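Local structure of putative oxidoreductase (3WJ7) at residues Arg188-Thr193 and Ile332-Gln337; Gly23-Ala28 and Val218-Val223. The protein is a putative oxidoreductase of the short-chain dehydrogenase/reductase family, which probably uses a nicotinamide coenzyme to interconvert carbonyl and alcohol groups. All blocks are in the same frame, centred on the assembly; numbering follows the deposited sequence.

Contact 1: Arg188-Thr193 and Ile332-Gln337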
loop_
_atom_site.group_PDB
_atom_site.type_symbol
_atom_site.label_atom_id
_atom_site.label_comp_id
_atom_site.label_asym_id
_atom_site.label_seq_id
_atom_site.Cartn_x
_atom_site.Cartn_y
_atom_site.Cartn_z
ATOM N N ARG A 188 -18.629 1.624 -27.447
ATOM C CA ARG A 188 -17.734 2.722 -27.054
ATOM C C ARG A 188 -16.863 2.382 -25.848
ATOM O O ARG A 188 -16.583 3.242 -25.014
ATOM C CB ARG A 188 -18.515 3.980 -26.737
ATOM C CG ARG A 188 -19.217 4.587 -27.896
ATOM C CD ARG A 188 -18.927 6.044 -27.758
ATOM N NE ARG A 188 -19.806 6.829 -28.601
ATOM C CZ ARG A 188 -19.534 8.069 -28.984
ATOM N NH1 ARG A 188 -18.396 8.653 -28.596
ATOM N NH2 ARG A 188 -20.400 8.712 -29.750
ATOM N N ASP A 189 -16.416 1.142 -25.767
ATOM C CA ASP A 189 -15.614 0.747 -24.652
ATOM C C ASP A 189 -14.154 0.882 -25.071
ATOM O O ASP A 189 -13.479 -0.089 -25.403
ATOM C CB ASP A 189 -15.982 -0.643 -24.162
ATOM C CG ASP A 189 -15.440 -0.908 -22.791
ATOM O OD1 ASP A 189 -14.752 0.011 -22.278
ATOM O OD2 ASP A 189 -15.685 -2.010 -22.227
ATOM N N ILE A 190 -13.702 2.128 -25.010
ATOM C CA ILE A 190 -12.522 2.626 -25.686
ATOM C C ILE A 190 -11.217 2.118 -25.077
ATOM O O ILE A 190 -10.336 1.652 -25.792
ATOM C CB ILE A 190 -12.618 4.158 -25.711
ATOM C CG1 ILE A 190 -13.657 4.548 -26.784
ATOM C CG2 ILE A 190 -11.240 4.804 -25.864
ATOM C CD1 ILE A 190 -14.230 5.939 -26.669
ATOM N N LYS A 191 -11.111 2.177 -23.756
ATOM C CA LYS A 191 -9.908 1.744 -23.077
ATOM C C LYS A 191 -9.701 0.238 -23.136
ATOM O O LYS A 191 -8.543 -0.234 -23.135
ATOM C CB LYS A 191 -9.987 2.143 -21.597
ATOM C CG LYS A 191 -8.786 1.680 -20.791
ATOM C CD LYS A 191 -8.994 1.850 -19.303
ATOM C CE LYS A 191 -8.031 0.962 -18.532
ATOM N NZ LYS A 191 -7.266 1.807 -17.573
ATOM N N PRO A 192 -10.801 -0.492 -23.387
ATOM C CA PRO A 192 -11.682 -1.449 -22.728
ATOM C C PRO A 192 -11.504 -1.424 -21.229
ATOM O O PRO A 192 -10.396 -1.603 -20.731
ATOM C CB PRO A 192 -11.230 -2.809 -23.295
ATOM C CG PRO A 192 -9.852 -2.565 -23.807
ATOM C CD PRO A 192 -10.100 -1.223 -24.460
ATOM N N THR A 193 -12.597 -1.187 -20.520
ATOM C CA THR A 193 -12.787 -1.695 -19.145
ATOM C C THR A 193 -12.305 -3.158 -19.035
ATOM O O THR A 193 -12.165 -3.841 -20.052
ATOM C CB THR A 193 -14.305 -1.768 -18.824
ATOM O OG1 THR A 193 -14.926 -2.754 -19.684
ATOM C CG2 THR A 193 -14.970 -0.433 -19.026
ATOM N N ILE A 332 -19.556 -6.061 -28.887
ATOM C CA ILE A 332 -18.832 -6.792 -29.940
ATOM C C ILE A 332 -18.987 -6.107 -31.297
ATOM O O ILE A 332 -18.002 -5.953 -32.011
ATOM C CB ILE A 332 -19.250 -8.265 -30.031
ATOM C CG1 ILE A 332 -18.663 -9.037 -28.869
ATOM C CG2 ILE A 332 -18.818 -8.885 -31.356
ATOM C CD1 ILE A 332 -19.541 -10.166 -28.402
ATOM N N ALA A 333 -20.174 -5.635 -31.640
ATOM C CA ALA A 333 -20.305 -5.007 -32.963
ATOM C C ALA A 333 -19.372 -3.794 -33.014
ATOM O O ALA A 333 -18.666 -3.549 -34.002
ATOM C CB ALA A 333 -21.753 -4.606 -33.287
ATOM N N TRP A 334 -19.348 -3.046 -31.928
ATOM C CA TRP A 334 -18.470 -1.903 -31.862
ATOM C C TRP A 334 -16.983 -2.328 -31.937
ATOM O O TRP A 334 -16.212 -1.766 -32.729
ATOM C CB TRP A 334 -18.761 -1.108 -30.623
ATOM C CG TRP A 334 -18.171 0.201 -30.666
ATOM C CD1 TRP A 334 -18.746 1.371 -31.137
ATOM C CD2 TRP A 334 -16.864 0.546 -30.230
ATOM N NE1 TRP A 334 -17.867 2.407 -31.007
ATOM C CE2 TRP A 334 -16.705 1.937 -30.448
ATOM C CE3 TRP A 334 -15.802 -0.184 -29.684
ATOM C CZ2 TRP A 334 -15.523 2.608 -30.125
ATOM C CZ3 TRP A 334 -14.639 0.484 -29.356
ATOM C CH2 TRP A 334 -14.507 1.865 -29.574
ATOM N N PHE A 335 -16.573 -3.327 -31.157
ATOM C CA PHE A 335 -15.187 -3.787 -31.253
ATOM C C PHE A 335 -14.752 -4.214 -32.681
ATOM O O PHE A 335 -13.598 -3.991 -33.053
ATOM C CB PHE A 335 -14.904 -4.939 -30.282
ATOM C CG PHE A 335 -14.949 -4.552 -28.835
ATOM C CD1 PHE A 335 -14.278 -3.422 -28.369
ATOM C CD2 PHE A 335 -15.612 -5.356 -27.921
ATOM C CE1 PHE A 335 -14.293 -3.103 -27.031
ATOM C CE2 PHE A 335 -15.662 -5.016 -26.569
ATOM C CZ PHE A 335 -14.992 -3.898 -26.126
ATOM N N ARG A 336 -15.659 -4.831 -33.451
ATOM C CA ARG A 336 -15.349 -5.325 -34.803
ATOM C C ARG A 336 -15.134 -4.161 -35.781
ATOM O O ARG A 336 -14.115 -4.094 -36.471
ATOM C CB ARG A 336 -16.457 -6.241 -35.297
ATOM C CG ARG A 336 -15.999 -7.338 -36.257
ATOM C CD ARG A 336 -17.049 -8.447 -36.331
ATOM N NE ARG A 336 -16.483 -9.765 -36.012
ATOM C CZ ARG A 336 -17.077 -10.683 -35.246
ATOM N NH1 ARG A 336 -18.256 -10.434 -34.695
ATOM N NH2 ARG A 336 -16.484 -11.851 -35.019
ATOM N N GLN A 337 -16.083 -3.227 -35.795
ATOM C CA GLN A 337 -16.003 -2.016 -36.606
ATOM C C GLN A 337 -14.830 -1.120 -36.272
ATOM O O GLN A 337 -14.396 -0.342 -37.118
ATOM C CB GLN A 337 -17.276 -1.182 -36.451
ATOM C CG GLN A 337 -18.538 -1.875 -36.910
ATOM C CD GLN A 337 -19.771 -1.164 -36.414
ATOM O OE1 GLN A 337 -19.700 -0.004 -36.005
ATOM N NE2 GLN A 337 -20.910 -1.859 -36.429
#

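Contact 2: Gly23-Ala28 and Val218-Val223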
loop_
_atom_site.group_PDB
_atom_site.type_symbol
_atom_site.label_atom_id
_atom_site.label_comp_id
_atom_site.label_asym_id
_atom_site.label_seq_id
_atom_site.Cartn_x
_atom_site.Cartn_y
_atom_site.Cartn_z
ATOM N N GLY A 23 -14.848 9.154 -19.177
ATOM C CA GLY A 23 -15.011 7.726 -18.982
ATOM C C GLY A 23 -16.167 7.080 -19.756
ATOM O O GLY A 23 -16.949 7.734 -20.464
ATOM N N PHE A 24 -16.220 5.761 -19.629
ATOM C CA PHE A 24 -17.175 4.907 -20.264
ATOM C C PHE A 24 -18.581 5.283 -19.790
ATOM O O PHE A 24 -19.445 5.597 -20.611
ATOM C CB PHE A 24 -16.803 3.449 -19.944
ATOM C CG PHE A 24 -17.631 2.430 -20.670
ATOM C CD1 PHE A 24 -17.950 2.592 -22.031
ATOM C CD2 PHE A 24 -18.104 1.268 -19.995
ATOM C CE1 PHE A 24 -18.744 1.622 -22.685
ATOM C CE2 PHE A 24 -18.884 0.310 -20.672
ATOM C CZ PHE A 24 -19.199 0.489 -22.014
ATOM N N VAL A 25 -18.799 5.303 -18.478
ATOM C CA VAL A 25 -20.096 5.708 -17.922
ATOM C C VAL A 25 -20.373 7.224 -17.953
ATOM O O VAL A 25 -21.475 7.649 -18.326
ATOM C CB VAL A 25 -20.274 5.215 -16.479
ATOM C CG1 VAL A 25 -21.576 5.772 -15.922
ATOM C CG2 VAL A 25 -20.224 3.704 -16.459
ATOM N N GLY A 26 -19.378 8.006 -17.556
ATOM C CA GLY A 26 -19.472 9.448 -17.558
ATOM C C GLY A 26 -19.920 9.980 -18.911
ATOM O O GLY A 26 -20.837 10.843 -19.016
ATOM N N SER A 27 -19.317 9.471 -19.978
ATOM C CA SER A 27 -19.738 10.051 -21.249
ATOM C C SER A 27 -21.096 9.557 -21.685
ATOM O O SER A 27 -21.848 10.282 -22.343
ATOM C CB SER A 27 -18.696 9.922 -22.352
ATOM O OG SER A 27 -18.661 8.629 -22.842
ATOM N N ALA A 28 -21.449 8.341 -21.312
ATOM C CA ALA A 28 -22.753 7.909 -21.734
ATOM C C ALA A 28 -23.832 8.668 -20.938
ATOM O O ALA A 28 -24.876 9.012 -21.488
ATOM C CB ALA A 28 -22.899 6.419 -21.614
ATOM N N VAL A 218 -25.026 -4.989 -17.227
ATOM C CA VAL A 218 -25.993 -3.961 -17.458
ATOM C C VAL A 218 -25.529 -3.140 -18.605
ATOM O O VAL A 218 -24.361 -2.797 -18.682
ATOM C CB VAL A 218 -26.149 -3.033 -16.234
ATOM C CG1 VAL A 218 -24.807 -2.395 -15.830
ATOM C CG2 VAL A 218 -27.211 -1.993 -16.513
ATOM N N HIS A 219 -26.443 -2.828 -19.513
ATOM C CA HIS A 219 -26.088 -2.014 -20.649
ATOM C C HIS A 219 -25.646 -0.657 -20.112
ATOM O O HIS A 219 -26.292 -0.103 -19.232
ATOM C CB HIS A 219 -27.272 -1.868 -21.612
ATOM C CG HIS A 219 -26.864 -1.492 -22.993
ATOM N ND1 HIS A 219 -26.289 -0.272 -23.287
ATOM C CD2 HIS A 219 -26.894 -2.190 -24.152
ATOM C CE1 HIS A 219 -25.967 -0.242 -24.572
ATOM N NE2 HIS A 219 -26.331 -1.390 -25.120
ATOM N N VAL A 220 -24.531 -0.158 -20.631
ATOM C CA VAL A 220 -23.986 1.145 -20.274
ATOM C C VAL A 220 -25.004 2.259 -20.493
ATOM O O VAL A 220 -25.086 3.207 -19.699
ATOM C CB VAL A 220 -22.662 1.440 -21.031
ATOM C CG1 VAL A 220 -22.923 1.801 -22.482
ATOM C CG2 VAL A 220 -21.897 2.580 -20.388
ATOM N N ASP A 221 -25.796 2.139 -21.556
ATOM C CA ASP A 221 -26.842 3.155 -21.863
ATOM C C ASP A 221 -28.003 3.085 -20.882
ATOM O O ASP A 221 -28.717 4.047 -20.677
ATOM C CB ASP A 221 -27.306 3.038 -23.313
ATOM C CG ASP A 221 -26.227 3.517 -24.310
ATOM O OD1 ASP A 221 -25.505 4.460 -23.957
ATOM O OD2 ASP A 221 -26.091 2.969 -25.435
ATOM N N ASP A 222 -28.158 1.941 -20.243
ATOM C CA ASP A 222 -29.183 1.792 -19.252
ATOM C C ASP A 222 -28.738 2.365 -17.950
ATOM O O ASP A 222 -29.563 2.947 -17.262
ATOM C CB ASP A 222 -29.593 0.339 -19.095
ATOM C CG ASP A 222 -30.416 -0.127 -20.247
ATOM O OD1 ASP A 222 -31.071 0.728 -20.877
ATOM O OD2 ASP A 222 -30.379 -1.323 -20.571
ATOM N N VAL A 223 -27.451 2.210 -17.616
ATOM C CA VAL A 223 -26.875 2.913 -16.488
ATOM C C VAL A 223 -27.106 4.407 -16.655
ATOM O O VAL A 223 -27.548 5.099 -15.717
ATOM C CB VAL A 223 -25.357 2.679 -16.427
ATOM C CG1 VAL A 223 -24.683 3.603 -15.410
ATOM C CG2 VAL A 223 -25.082 1.227 -16.108
#

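Contact 1: Arg188-Thr193 and Ile332-Gln337
Arg188 lays its backbone across one face of the Trp334 indole. Its N lies 3.5 Å from Trp334 CD2, and its CA makes a CH-pi contact with the six-membered ring, 3.8 Å from the centroid and 19° off the normal. The broad indole thus covers the backbone of Arg188 and reaches the N of Asp189, which suits a tryptophan to a place against irregular chain. With CG anti to the backbone N (chi1 -165°), Trp334 reaches out from its helix to this loop. Purely apolar contact continues at the far end of the same ring, where Ile190 CG1 approaches Trp334 CH2 obliquely at 4.0 Å. Phe335 meets Asp189 differently: the carbonyl O of Asp189 sits at the ring edge, 3.5 Å from CE1 of Phe335, where the slightly positive ring hydrogens suit an oxygen. The Asp189 methylene lies by the same end of the ring.

Polar bonds fix the loop from within. Asp189 is the centre of an inverse gamma turn, and its carboxylate takes two bonds from one residue: Thr193 N gives to Asp189 OD1 at 3.0 Å, and Thr193 OG1 gives to Asp189 OD2 at 2.8 Å, on its syn lone pair. The same Thr193 hydroxyl caps Gly196 N, as suits a threonine at an N-cap, while Arg188 turns its guanidinium to a salt bridge with Glu55.

The contact thus joins helix 324-337, near the C terminus, to the loop between strand 176-185 and helix 194-203, with Phe335 also resting on Leu200 of that second helix.

Contact 2: Gly23-Ala28 and Val218-Val223
The carbonyl O of Gly23 is gripped twice at the start of the helix that presses Phe24, Val25 and Ala28 against Val220: it accepts from Ser27 N at 3.0 Å and from Ser27 OG at 3.1 Å. A serine one turn along can fold its short hydroxyl back in this way and reinforce the first turn. The partner helix is fastened by His219 at its N-cap. ND1 of His219 accepts from Asp221 N at 3.0 Å, with the donor in the imidazole plane, and NE2 is hydrogen-bonded to Asp330; this is consistent with the imidazole proton lying on NE2.

Gly23 and Gly26 belong to the TGxxGxxG signature of the Rossmann fold in this family, which runs from the turn after the first strand into the first turn of helix 24-35 and in relatives receives the coenzyme's pyrophosphate. Phe24 lies between these glycines. Its CG is anti to the backbone N (chi1 -174°), which carries the ring out to Val220, whose CG2 stands over the ring centre in a CH-pi contact, 3.8 Å from the centroid and 12° off the normal. Phe24 CZ also comes within 3.7 Å of Val220 CB; the branching of valine at CB puts one methyl over the ring while CB itself stays close to its rim. An alanine in place of Phe24 would probably leave Val220 without its aromatic cover and open a gap between the two helix starts.

Deeper in, Val25 CG1 meets Val223 CG1 at 3.8 Å, the two side chains crossing at about a right angle. Ala28, one turn beyond Phe24, is small enough to let the helices close up, its CB lying 4.2 Å from Val220 CG2. Val25 and Val223 continue onto Pro184 and Pro181 of strand 176-185.

Overall arrangement
From the N terminus, the chain first passes through 23-28, at the head of helix 24-35, and then crosses much of the central sheet before reaching 188-193. Segment 218-223 comes next and closes contact 2 over 189 intervening residues; 332-337, on the last helix, closes contact 1 over 138. The segments alternate, so the two closures cross instead of nesting. They also touch, since the Phe24 ring lies against Arg188, Asp189 and Thr193, and the centres are about 13 Å apart. Together they tie the first helix of the Rossmann fold, 24-35, the loop after strand 176-185, the junction of strand 214-219 with helix 220-233, and the C-terminal helix into one body.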